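Local coordinates for protein cyclopropane mycolic acid synthase 1 (Mycobacterium tuberculosis, PDB 1KPH) that transfers a methylene group from S-adenosyl-L-methionine onto the distal double bond of an alpha mycolic acid, forming a cyclopropane ring in lipids that influence cell envelope permeability, at residues L165-T170 against V280-C285; L95-A100 against V118-W123; A242-K247 against E257-Y262. All coordinates share one frame; numbering follows the deposited sequence.

How the interactions relate
All three contacts belong to one mycolic acid cyclopropane synthase fold but serve different parts of it. Interactions 1 and 2 both reach the same mixed sheet, their centres 21 Å apart and on opposite sides of the chain's centre. Interaction 2 lines the S-adenosyl-L-homocysteine site; interaction 1 holds a carbonate ion, its His167 side chain about 8 Å from that ligand, and Ile169 borders the didecyl-dimethyl-ammonium. Interaction 3 joins helices beyond the sheet, its centre 29 Å from that of interaction 1 and 26 Å from that of interaction 2. The Tyr262 side chain there lies about 8 Å from the bound didecyl-dimethyl-ammonium, and helix 256-275 is followed by strand 278-286 of interaction 1.

Interaction 1: L165-T170 against V280-C285; sequences LLHTIT and VNQFTC. With CO3 (carbonate ion), chain E.
The His167 imidazole is held at both nitrogens, on the face of the sheet that also bears Gln282 and Val280. Gln282 NE2 donates to His167 ND1 at 2.9 Å; NE2 lies near the imidazole plane and ND1 near the amide plane, although the two planes stand 68° apart. His167 NE2 in turn donates to O1 of the carbonate at 2.7 Å. With CG anti to the backbone N (chi1 171°), the ring spans Gln282 and the ion, and the two bonds fix its rotation. The Val280 methyl CG2 packs 3.4 Å from His167 NE2, while Ile169 CD1 comes 3.3 Å from carbonate O2. Tyr232 and Cys35 also bond to the ion, which probably came from the crystallisation liquor; in this family bicarbonate is thought to act as a general base. The other amide end, Gln282 OE1, accepts from Lys59.

Between the backbones, Leu166 O takes a nearly straight hydrogen bond of 2.7 Å from Phe283 N and a CA-H...O contact from Gln282, with the Phe283 ring edge nearby. Leu166 N returns the bond to Phe283 O, and Thr168 and Asn281 make the same reciprocal pair. The strands are antiparallel, the segment directions making an angle of 161°.

The opposite face carries Thr168, Asn281 and Phe283. Thr168 CG2 meets Phe283 CE2 at 4.0 Å, and Asn281 ND2 makes weak bonds to Thr170 OG1 and to Asp279.

Within the sheet, strand 163-171 lies between 132-136 and 278-286, and the latter is flanked on its other side by the antiparallel strand 221-227, the outermost there; helix 45-57 packs on the Leu165 and Gln282 side, helix 208-217 on the Leu166 and Phe283 side.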
loop_
_atom_site.group_PDB
_atom_site.type_symbol
_atom_site.label_atom_id
_atom_site.label_comp_id
_atom_site.label_asym_id
_atom_site.label_seq_id
_atom_site.Cartn_x
_atom_site.Cartn_y
_atom_site.Cartn_z
ATOM N N LEU A 165 5.922 0.145 -10.717
ATOM C CA LEU A 165 5.181 1.293 -10.219
ATOM C C LEU A 165 5.208 1.124 -8.710
ATOM O O LEU A 165 4.592 0.207 -8.170
ATOM C CB LEU A 165 3.736 1.288 -10.744
ATOM C CG LEU A 165 2.816 2.487 -10.438
ATOM C CD1 LEU A 165 2.481 2.524 -8.958
ATOM C CD2 LEU A 165 3.484 3.789 -10.860
ATOM N N LEU A 166 5.967 1.983 -8.039
ATOM C CA LEU A 166 6.076 1.934 -6.588
ATOM C C LEU A 166 5.256 3.078 -6.018
ATOM O O LEU A 166 5.544 4.248 -6.262
ATOM C CB LEU A 166 7.538 2.071 -6.144
ATOM C CG LEU A 166 7.760 2.106 -4.628
ATOM C CD1 LEU A 166 7.332 0.776 -4.023
ATOM C CD2 LEU A 166 9.231 2.383 -4.324
ATOM N N HIS A 167 4.233 2.720 -5.256
ATOM C CA HIS A 167 3.326 3.679 -4.649
ATOM C C HIS A 167 3.530 3.604 -3.144
ATOM O O HIS A 167 3.308 2.561 -2.524
ATOM C CB HIS A 167 1.892 3.315 -5.074
ATOM C CG HIS A 167 0.815 4.082 -4.372
ATOM N ND1 HIS A 167 -0.308 4.543 -5.029
ATOM C CD2 HIS A 167 0.632 4.381 -3.064
ATOM C CE1 HIS A 167 -1.135 5.088 -4.155
ATOM N NE2 HIS A 167 -0.590 5.002 -2.954
ATOM N N THR A 168 3.966 4.714 -2.555
ATOM C CA THR A 168 4.232 4.734 -1.125
ATOM C C THR A 168 4.053 6.093 -0.481
ATOM O O THR A 168 4.216 7.129 -1.118
ATOM C CB THR A 168 5.686 4.288 -0.831
ATOM O OG1 THR A 168 5.943 4.358 0.579
ATOM C CG2 THR A 168 6.675 5.202 -1.552
ATOM N N ILE A 169 3.713 6.072 0.798
ATOM C CA ILE A 169 3.572 7.289 1.573
ATOM C C ILE A 169 5.010 7.803 1.747
ATOM O O ILE A 169 5.956 7.011 1.771
ATOM C CB ILE A 169 2.957 6.959 2.949
ATOM C CG1 ILE A 169 1.507 6.501 2.756
ATOM C CG2 ILE A 169 3.047 8.159 3.884
ATOM C CD1 ILE A 169 0.951 5.703 3.920
ATOM N N THR A 170 5.181 9.116 1.832
ATOM C CA THR A 170 6.511 9.691 2.025
ATOM C C THR A 170 6.435 10.722 3.139
ATOM O O THR A 170 5.397 11.355 3.336
ATOM C CB THR A 170 7.055 10.344 0.727
ATOM O OG1 THR A 170 6.137 11.335 0.250
ATOM C CG2 THR A 170 7.260 9.285 -0.345
ATOM N N VAL A 280 2.013 11.127 -0.375
ATOM C CA VAL A 280 1.907 9.778 -0.922
ATOM C C VAL A 280 2.200 9.934 -2.409
ATOM O O VAL A 280 1.609 10.777 -3.087
ATOM C CB VAL A 280 0.500 9.152 -0.683
ATOM C CG1 VAL A 280 -0.585 10.008 -1.308
ATOM C CG2 VAL A 280 0.464 7.737 -1.248
ATOM N N ASN A 281 3.135 9.135 -2.912
ATOM C CA ASN A 281 3.535 9.255 -4.306
ATOM C C ASN A 281 3.668 7.952 -5.070
ATOM O O ASN A 281 3.997 6.910 -4.500
ATOM C CB ASN A 281 4.880 9.987 -4.387
ATOM C CG ASN A 281 4.790 11.434 -3.953
ATOM O OD1 ASN A 281 4.463 12.310 -4.751
ATOM N ND2 ASN A 281 5.068 11.689 -2.679
ATOM N N GLN A 282 3.414 8.032 -6.372
ATOM C CA GLN A 282 3.564 6.886 -7.256
ATOM C C GLN A 282 4.817 7.150 -8.088
ATOM O O GLN A 282 4.885 8.141 -8.813
ATOM C CB GLN A 282 2.368 6.739 -8.198
ATOM C CG GLN A 282 1.035 6.526 -7.521
ATOM C CD GLN A 282 0.046 5.829 -8.435
ATOM O OE1 GLN A 282 0.060 6.032 -9.650
ATOM N NE2 GLN A 282 -0.827 5.006 -7.855
ATOM N N PHE A 283 5.805 6.271 -7.971
ATOM C CA PHE A 283 7.049 6.417 -8.714
ATOM C C PHE A 283 7.089 5.426 -9.870
ATOM O O PHE A 283 6.983 4.221 -9.666
ATOM C CB PHE A 283 8.250 6.149 -7.807
ATOM C CG PHE A 283 8.379 7.100 -6.658
ATOM C CD1 PHE A 283 9.252 8.182 -6.728
ATOM C CD2 PHE A 283 7.655 6.898 -5.486
ATOM C CE1 PHE A 283 9.406 9.049 -5.638
ATOM C CE2 PHE A 283 7.799 7.755 -4.397
ATOM C CZ PHE A 283 8.678 8.832 -4.473
ATOM N N THR A 284 7.227 5.939 -11.083
ATOM C CA THR A 284 7.317 5.084 -12.257
ATOM C C THR A 284 8.802 4.769 -12.428
ATOM O O THR A 284 9.578 5.612 -12.876
ATOM C CB THR A 284 6.786 5.800 -13.518
ATOM O OG1 THR A 284 5.401 6.126 -13.332
ATOM C CG2 THR A 284 6.923 4.907 -14.746
ATOM N N CYS A 285 9.191 3.558 -12.050
ATOM C CA CYS A 285 10.580 3.137 -12.137
ATOM C C CYS A 285 10.852 2.347 -13.417
ATOM O O CYS A 285 10.417 1.205 -13.563
ATOM C CB CYS A 285 10.926 2.312 -10.900
ATOM S SG CYS A 285 10.568 3.193 -9.353
HETATM C C CO3 E . -0.603 4.212 0.569
HETATM O O1 CO3 E . -1.532 4.841 -0.426
HETATM O O2 CO3 E . -1.004 4.025 1.850
HETATM O O3 CO3 E . 0.651 3.832 0.184
#

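Interaction 2: L95-A100 against V118-W123; sequences LSKNQA and VLLAGW. With SAH (S-adenosyl-L-homocysteine), chain F.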
loop_
_atom_site.group_PDB
_atom_site.type_symbol
_atom_site.label_atom_id
_atom_site.label_comp_id
_atom_site.label_asym_id
_atom_site.label_seq_id
_atom_site.Cartn_x
_atom_site.Cartn_y
_atom_site.Cartn_z
ATOM N N LEU A 95 2.502 -10.951 3.757
ATOM C CA LEU A 95 2.923 -11.591 4.997
ATOM C C LEU A 95 1.723 -11.865 5.893
ATOM O O LEU A 95 1.862 -12.446 6.971
ATOM C CB LEU A 95 3.919 -10.695 5.740
ATOM C CG LEU A 95 5.094 -10.175 4.909
ATOM C CD1 LEU A 95 6.043 -9.384 5.808
ATOM C CD2 LEU A 95 5.816 -11.344 4.249
ATOM N N SER A 96 0.545 -11.446 5.438
ATOM C CA SER A 96 -0.686 -11.622 6.197
ATOM C C SER A 96 -1.350 -12.972 5.937
ATOM O O SER A 96 -1.710 -13.289 4.803
ATOM C CB SER A 96 -1.665 -10.493 5.858
ATOM O OG SER A 96 -2.895 -10.656 6.534
ATOM N N LYS A 97 -1.514 -13.765 6.992
ATOM C CA LYS A 97 -2.142 -15.076 6.865
ATOM C C LYS A 97 -3.568 -14.933 6.340
ATOM O O LYS A 97 -3.965 -15.612 5.394
ATOM C CB LYS A 97 -2.177 -15.789 8.219
ATOM C CG LYS A 97 -0.833 -15.878 8.926
ATOM C CD LYS A 97 -0.936 -16.709 10.195
ATOM C CE LYS A 97 0.369 -16.688 10.979
ATOM N NZ LYS A 97 1.536 -17.065 10.133
ATOM N N ASN A 98 -4.335 -14.040 6.961
ATOM C CA ASN A 98 -5.720 -13.815 6.569
ATOM C C ASN A 98 -5.872 -13.319 5.135
ATOM O O ASN A 98 -6.855 -13.640 4.462
ATOM C CB ASN A 98 -6.392 -12.829 7.531
ATOM C CG ASN A 98 -6.442 -13.355 8.960
ATOM O OD1 ASN A 98 -6.300 -14.558 9.194
ATOM N ND2 ASN A 98 -6.660 -12.458 9.917
ATOM N N GLN A 99 -4.904 -12.536 4.669
ATOM C CA GLN A 99 -4.953 -12.016 3.309
ATOM C C GLN A 99 -4.602 -13.125 2.333
ATOM O O GLN A 99 -5.230 -13.257 1.281
ATOM C CB GLN A 99 -3.984 -10.845 3.146
ATOM C CG GLN A 99 -4.332 -9.638 4.011
ATOM C CD GLN A 99 -3.458 -8.439 3.712
ATOM O OE1 GLN A 99 -2.293 -8.585 3.354
ATOM N NE2 GLN A 99 -4.013 -7.243 3.874
ATOM N N ALA A 100 -3.597 -13.922 2.685
ATOM C CA ALA A 100 -3.177 -15.030 1.839
ATOM C C ALA A 100 -4.352 -15.983 1.637
ATOM O O ALA A 100 -4.593 -16.451 0.524
ATOM C CB ALA A 100 -2.012 -15.766 2.478
ATOM N N VAL A 118 -0.844 -16.595 -5.185
ATOM C CA VAL A 118 -0.725 -15.756 -3.998
ATOM C C VAL A 118 0.153 -16.528 -3.015
ATOM O O VAL A 118 -0.133 -17.684 -2.689
ATOM C CB VAL A 118 -2.100 -15.467 -3.354
ATOM C CG1 VAL A 118 -2.784 -16.759 -2.969
ATOM C CG2 VAL A 118 -1.921 -14.578 -2.133
ATOM N N LEU A 119 1.225 -15.893 -2.552
ATOM C CA LEU A 119 2.146 -16.546 -1.635
ATOM C C LEU A 119 2.258 -15.861 -0.279
ATOM O O LEU A 119 2.330 -14.632 -0.191
ATOM C CB LEU A 119 3.537 -16.619 -2.272
ATOM C CG LEU A 119 3.641 -17.312 -3.634
ATOM C CD1 LEU A 119 5.040 -17.131 -4.192
ATOM C CD2 LEU A 119 3.301 -18.790 -3.488
ATOM N N LEU A 120 2.263 -16.664 0.781
ATOM C CA LEU A 120 2.416 -16.127 2.119
ATOM C C LEU A 120 3.921 -16.034 2.301
ATOM O O LEU A 120 4.525 -16.851 2.996
ATOM C CB LEU A 120 1.816 -17.069 3.162
ATOM C CG LEU A 120 1.953 -16.586 4.611
ATOM C CD1 LEU A 120 1.213 -15.266 4.790
ATOM C CD2 LEU A 120 1.399 -17.643 5.556
ATOM N N ALA A 121 4.521 -15.045 1.646
ATOM C CA ALA A 121 5.960 -14.835 1.707
ATOM C C ALA A 121 6.290 -13.390 1.368
ATOM O O ALA A 121 5.465 -12.673 0.803
ATOM C CB ALA A 121 6.657 -15.763 0.730
ATOM N N GLY A 122 7.499 -12.963 1.717
ATOM C CA GLY A 122 7.911 -11.603 1.421
ATOM C C GLY A 122 8.768 -11.584 0.172
ATOM O O GLY A 122 9.235 -12.634 -0.272
ATOM N N TRP A 123 8.973 -10.408 -0.413
ATOM C CA TRP A 123 9.805 -10.324 -1.607
ATOM C C TRP A 123 11.190 -10.866 -1.267
ATOM O O TRP A 123 11.950 -11.251 -2.153
ATOM C CB TRP A 123 9.930 -8.876 -2.096
ATOM C CG TRP A 123 10.351 -7.910 -1.031
ATOM C CD1 TRP A 123 9.534 -7.171 -0.225
ATOM C CD2 TRP A 123 11.692 -7.586 -0.646
ATOM N NE1 TRP A 123 10.280 -6.406 0.638
ATOM C CE2 TRP A 123 11.610 -6.641 0.403
ATOM C CE3 TRP A 123 12.958 -8.002 -1.083
ATOM C CZ2 TRP A 123 12.746 -6.104 1.021
ATOM C CZ3 TRP A 123 14.089 -7.467 -0.466
ATOM C CH2 TRP A 123 13.972 -6.527 0.574
HETATM N N SAH F . -1.395 -3.214 -1.822
HETATM C CA SAH F . -2.640 -3.484 -1.104
HETATM C CB SAH F . -2.390 -3.682 0.406
HETATM C CG SAH F . -1.532 -2.640 1.157
HETATM C C SAH F . -3.655 -2.345 -1.309
HETATM O OXT SAH F . -4.822 -2.511 -0.910
HETATM C "C5'" SAH F . 0.395 -3.530 3.000
HETATM C "C4'" SAH F . 0.600 -4.880 2.325
HETATM O "O4'" SAH F . 1.992 -5.147 2.000
HETATM C "C3'" SAH F . 0.123 -6.053 3.177
HETATM O "O3'" SAH F . -0.617 -6.976 2.335
HETATM C "C2'" SAH F . 1.404 -6.657 3.700
HETATM O "O2'" SAH F . 1.255 -8.036 4.045
HETATM C "C1'" SAH F . 2.347 -6.432 2.568
HETATM N N9 SAH F . 3.759 -6.465 2.963
HETATM C C8 SAH F . 4.426 -5.810 3.952
HETATM N N7 SAH F . 5.697 -6.042 4.059
HETATM C C5 SAH F . 5.909 -6.953 3.025
HETATM C C6 SAH F . 7.154 -7.702 2.496
HETATM N N6 SAH F . 8.377 -7.560 3.030
HETATM N N1 SAH F . 6.958 -8.543 1.427
HETATM C C2 SAH F . 5.714 -8.677 0.894
HETATM N N3 SAH F . 4.557 -8.077 1.269
HETATM C C4 SAH F . 4.732 -7.223 2.348
#
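Leu95 and Leu120 meet within a beta-alpha-beta unit of the Rossmann-like methyltransferase fold, where the loop after strand 89-93 leads into helix 97-109 and the chain returns through strand 116-119.

Across the segments the contact is van der Waals packing, mostly of leucine methyls on peptide groups. Leu120, centre of an inverse gamma turn, has CG anti to the backbone N (chi1 179°), which lays CD1 against the backbone that starts the helix, 3.6 Å from Leu95 C and 3.5 Å from Ser96 O. The same methyl touches Ala100 CB at 4.0 Å. Leu95 answers with its own branches: CD2 presses on the Ala121-Gly122 peptide, 3.4 Å from Gly122 N, while CD1 and CG lie against the adenine.

Polar bonds run chiefly to the cofactor product and to the helix start. Ser96 OG caps the helix by a weak bond from Gln99 N, and its main partner is Asp17. The hydrogen bonds of 95-100 to the ligand go to the ribose, Leu95 N donating to O2'; that of 118-123, a weak one from Trp123 N, goes to adenine N1.

Ribose O3' donates to Gln99 OE1 at 2.5 Å, an oxygen also hydrogen-bonded to Thr94 OG1.

Interaction 3: A242-K247 against E257-Y262; sequences ALQANK and EVYERY
Three successive helices, 229-245, 247-253 and 256-275, meet here: the last turn of the first and the opening residue of the second receive Tyr259 from the third, while Tyr262 contributes its CB. Tyr259 carries the contact. Its CG stands anti to the backbone N (chi1 168°), which sends the ring across to the other segment.

Over one ring face lies the extended side chain of Lys247, crossing it at about a right angle. Lys247 CG sits 3.8 Å from the centroid of the Tyr259 ring, a CH-pi contact. Leu243 CG packs beside Tyr259 CE1 at 3.9 Å, and Leu243 O and Gln244 CA lie at the ring edge. Leu243 CD2 rests on Tyr262 CB at 3.8 Å, while the Tyr262 ring turns away to meet Phe22, His15 and Tyr265. Ala250 of helix 247-253 touches both Leu243 and Tyr259.

The phenol tip, Tyr259 OH, comes 3.4 Å from Gln244 CA and shares a water with Gln244 OE1. The contact is thus mostly carbon against carbon, with a polar link at the hydroxyl made through water; Lys247 NZ and Glu260 OE2 are 5.1 Å apart, so their opposite charges may attract weakly without forming a salt bridge.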
loop_
_atom_site.group_PDB
_atom_site.type_symbol
_atom_site.label_atom_id
_atom_site.label_comp_id
_atom_site.label_asym_id
_atom_site.label_seq_id
_atom_site.Cartn_x
_atom_site.Cartn_y
_atom_site.Cartn_z
ATOM N N ALA A 242 -17.114 5.530 8.159
ATOM C CA ALA A 242 -17.712 4.199 8.151
ATOM C C ALA A 242 -17.446 3.448 9.458
ATOM O O ALA A 242 -18.369 2.904 10.070
ATOM C CB ALA A 242 -17.176 3.394 6.963
ATOM N N LEU A 243 -16.187 3.417 9.884
ATOM C CA LEU A 243 -15.823 2.729 11.118
ATOM C C LEU A 243 -16.677 3.222 12.278
ATOM O O LEU A 243 -17.216 2.426 13.054
ATOM C CB LEU A 243 -14.338 2.952 11.440
ATOM C CG LEU A 243 -13.835 2.313 12.740
ATOM C CD1 LEU A 243 -14.144 0.820 12.732
ATOM C CD2 LEU A 243 -12.335 2.548 12.883
ATOM N N GLN A 244 -16.803 4.540 12.389
ATOM C CA GLN A 244 -17.591 5.149 13.453
ATOM C C GLN A 244 -19.050 4.694 13.425
ATOM O O GLN A 244 -19.625 4.361 14.462
ATOM C CB GLN A 244 -17.512 6.673 13.343
ATOM C CG GLN A 244 -18.335 7.424 14.371
ATOM C CD GLN A 244 -17.945 8.887 14.466
ATOM O OE1 GLN A 244 -17.347 9.319 15.454
ATOM N NE2 GLN A 244 -18.269 9.657 13.433
ATOM N N ALA A 245 -19.649 4.677 12.238
ATOM C CA ALA A 245 -21.040 4.253 12.103
ATOM C C ALA A 245 -21.151 2.753 12.371
ATOM O O ALA A 245 -22.240 2.237 12.638
ATOM C CB ALA A 245 -21.555 4.582 10.701
ATOM N N ASN A 246 -20.017 2.062 12.290
ATOM C CA ASN A 246 -19.950 0.623 12.534
ATOM C C ASN A 246 -19.348 0.347 13.913
ATOM O O ASN A 246 -18.906 -0.768 14.195
ATOM C CB ASN A 246 -19.087 -0.052 11.464
ATOM C CG ASN A 246 -19.846 -0.308 10.173
ATOM O OD1 ASN A 246 -19.267 -0.283 9.083
ATOM N ND2 ASN A 246 -21.145 -0.571 10.291
ATOM N N LYS A 247 -19.332 1.372 14.758
ATOM C CA LYS A 247 -18.772 1.277 16.105
ATOM C C LYS A 247 -19.265 0.077 16.906
ATOM O O LYS A 247 -18.463 -0.687 17.446
ATOM C CB LYS A 247 -19.071 2.562 16.878
ATOM C CG LYS A 247 -18.623 2.553 18.331
ATOM C CD LYS A 247 -18.940 3.892 18.975
ATOM C CE LYS A 247 -18.700 3.874 20.472
ATOM N NZ LYS A 247 -19.125 5.163 21.091
ATOM N N GLU A 257 -11.459 -0.945 22.862
ATOM C CA GLU A 257 -10.083 -0.482 22.974
ATOM C C GLU A 257 -9.477 -0.451 21.569
ATOM O O GLU A 257 -8.755 0.483 21.212
ATOM C CB GLU A 257 -9.284 -1.423 23.880
ATOM C CG GLU A 257 -7.913 -0.898 24.277
ATOM C CD GLU A 257 -6.775 -1.746 23.737
ATOM O OE1 GLU A 257 -6.622 -1.824 22.499
ATOM O OE2 GLU A 257 -6.034 -2.336 24.552
ATOM N N VAL A 258 -9.781 -1.478 20.776
ATOM C CA VAL A 258 -9.285 -1.568 19.407
ATOM C C VAL A 258 -9.972 -0.511 18.553
ATOM O O VAL A 258 -9.339 0.121 17.708
ATOM C CB VAL A 258 -9.558 -2.959 18.795
ATOM C CG1 VAL A 258 -9.220 -2.956 17.310
ATOM C CG2 VAL A 258 -8.731 -4.010 19.514
ATOM N N TYR A 259 -11.268 -0.325 18.778
ATOM C CA TYR A 259 -12.040 0.668 18.037
ATOM C C TYR A 259 -11.448 2.065 18.239
ATOM O O TYR A 259 -11.124 2.761 17.273
ATOM C CB TYR A 259 -13.499 0.663 18.504
ATOM C CG TYR A 259 -14.292 1.851 18.008
ATOM C CD1 TYR A 259 -14.734 1.922 16.687
ATOM C CD2 TYR A 259 -14.558 2.929 18.852
ATOM C CE1 TYR A 259 -15.419 3.042 16.219
ATOM C CE2 TYR A 259 -15.236 4.045 18.399
ATOM C CZ TYR A 259 -15.663 4.100 17.081
ATOM O OH TYR A 259 -16.318 5.220 16.634
ATOM N N GLU A 260 -11.317 2.465 19.503
ATOM C CA GLU A 260 -10.767 3.772 19.859
ATOM C C GLU A 260 -9.402 3.997 19.226
ATOM O O GLU A 260 -9.104 5.081 18.731
ATOM C CB GLU A 260 -10.631 3.900 21.380
ATOM C CG GLU A 260 -11.950 3.921 22.134
ATOM C CD GLU A 260 -12.856 5.046 21.680
ATOM O OE1 GLU A 260 -12.402 6.210 21.659
ATOM O OE2 GLU A 260 -14.025 4.763 21.347
ATOM N N ARG A 261 -8.573 2.965 19.257
ATOM C CA ARG A 261 -7.238 3.051 18.691
ATOM C C ARG A 261 -7.303 3.303 17.185
ATOM O O ARG A 261 -6.601 4.167 16.664
ATOM C CB ARG A 261 -6.470 1.762 18.982
ATOM C CG ARG A 261 -5.007 1.794 18.576
ATOM C CD ARG A 261 -4.262 0.632 19.204
ATOM N NE ARG A 261 -4.848 -0.649 18.825
ATOM C CZ ARG A 261 -4.516 -1.815 19.368
ATOM N NH1 ARG A 261 -3.599 -1.869 20.324
ATOM N NH2 ARG A 261 -5.100 -2.931 18.952
ATOM N N TYR A 262 -8.149 2.555 16.487
ATOM C CA TYR A 262 -8.261 2.736 15.047
ATOM C C TYR A 262 -8.882 4.064 14.632
ATOM O O TYR A 262 -8.508 4.626 13.605
ATOM C CB TYR A 262 -9.013 1.565 14.409
ATOM C CG TYR A 262 -8.075 0.441 14.037
ATOM C CD1 TYR A 262 -7.470 -0.339 15.022
ATOM C CD2 TYR A 262 -7.721 0.213 12.706
ATOM C CE1 TYR A 262 -6.535 -1.310 14.696
ATOM C CE2 TYR A 262 -6.782 -0.760 12.368
ATOM C CZ TYR A 262 -6.194 -1.517 13.372
ATOM O OH TYR A 262 -5.265 -2.477 13.059
HETATM O O HOH W 1 -16.370 7.371 17.926
#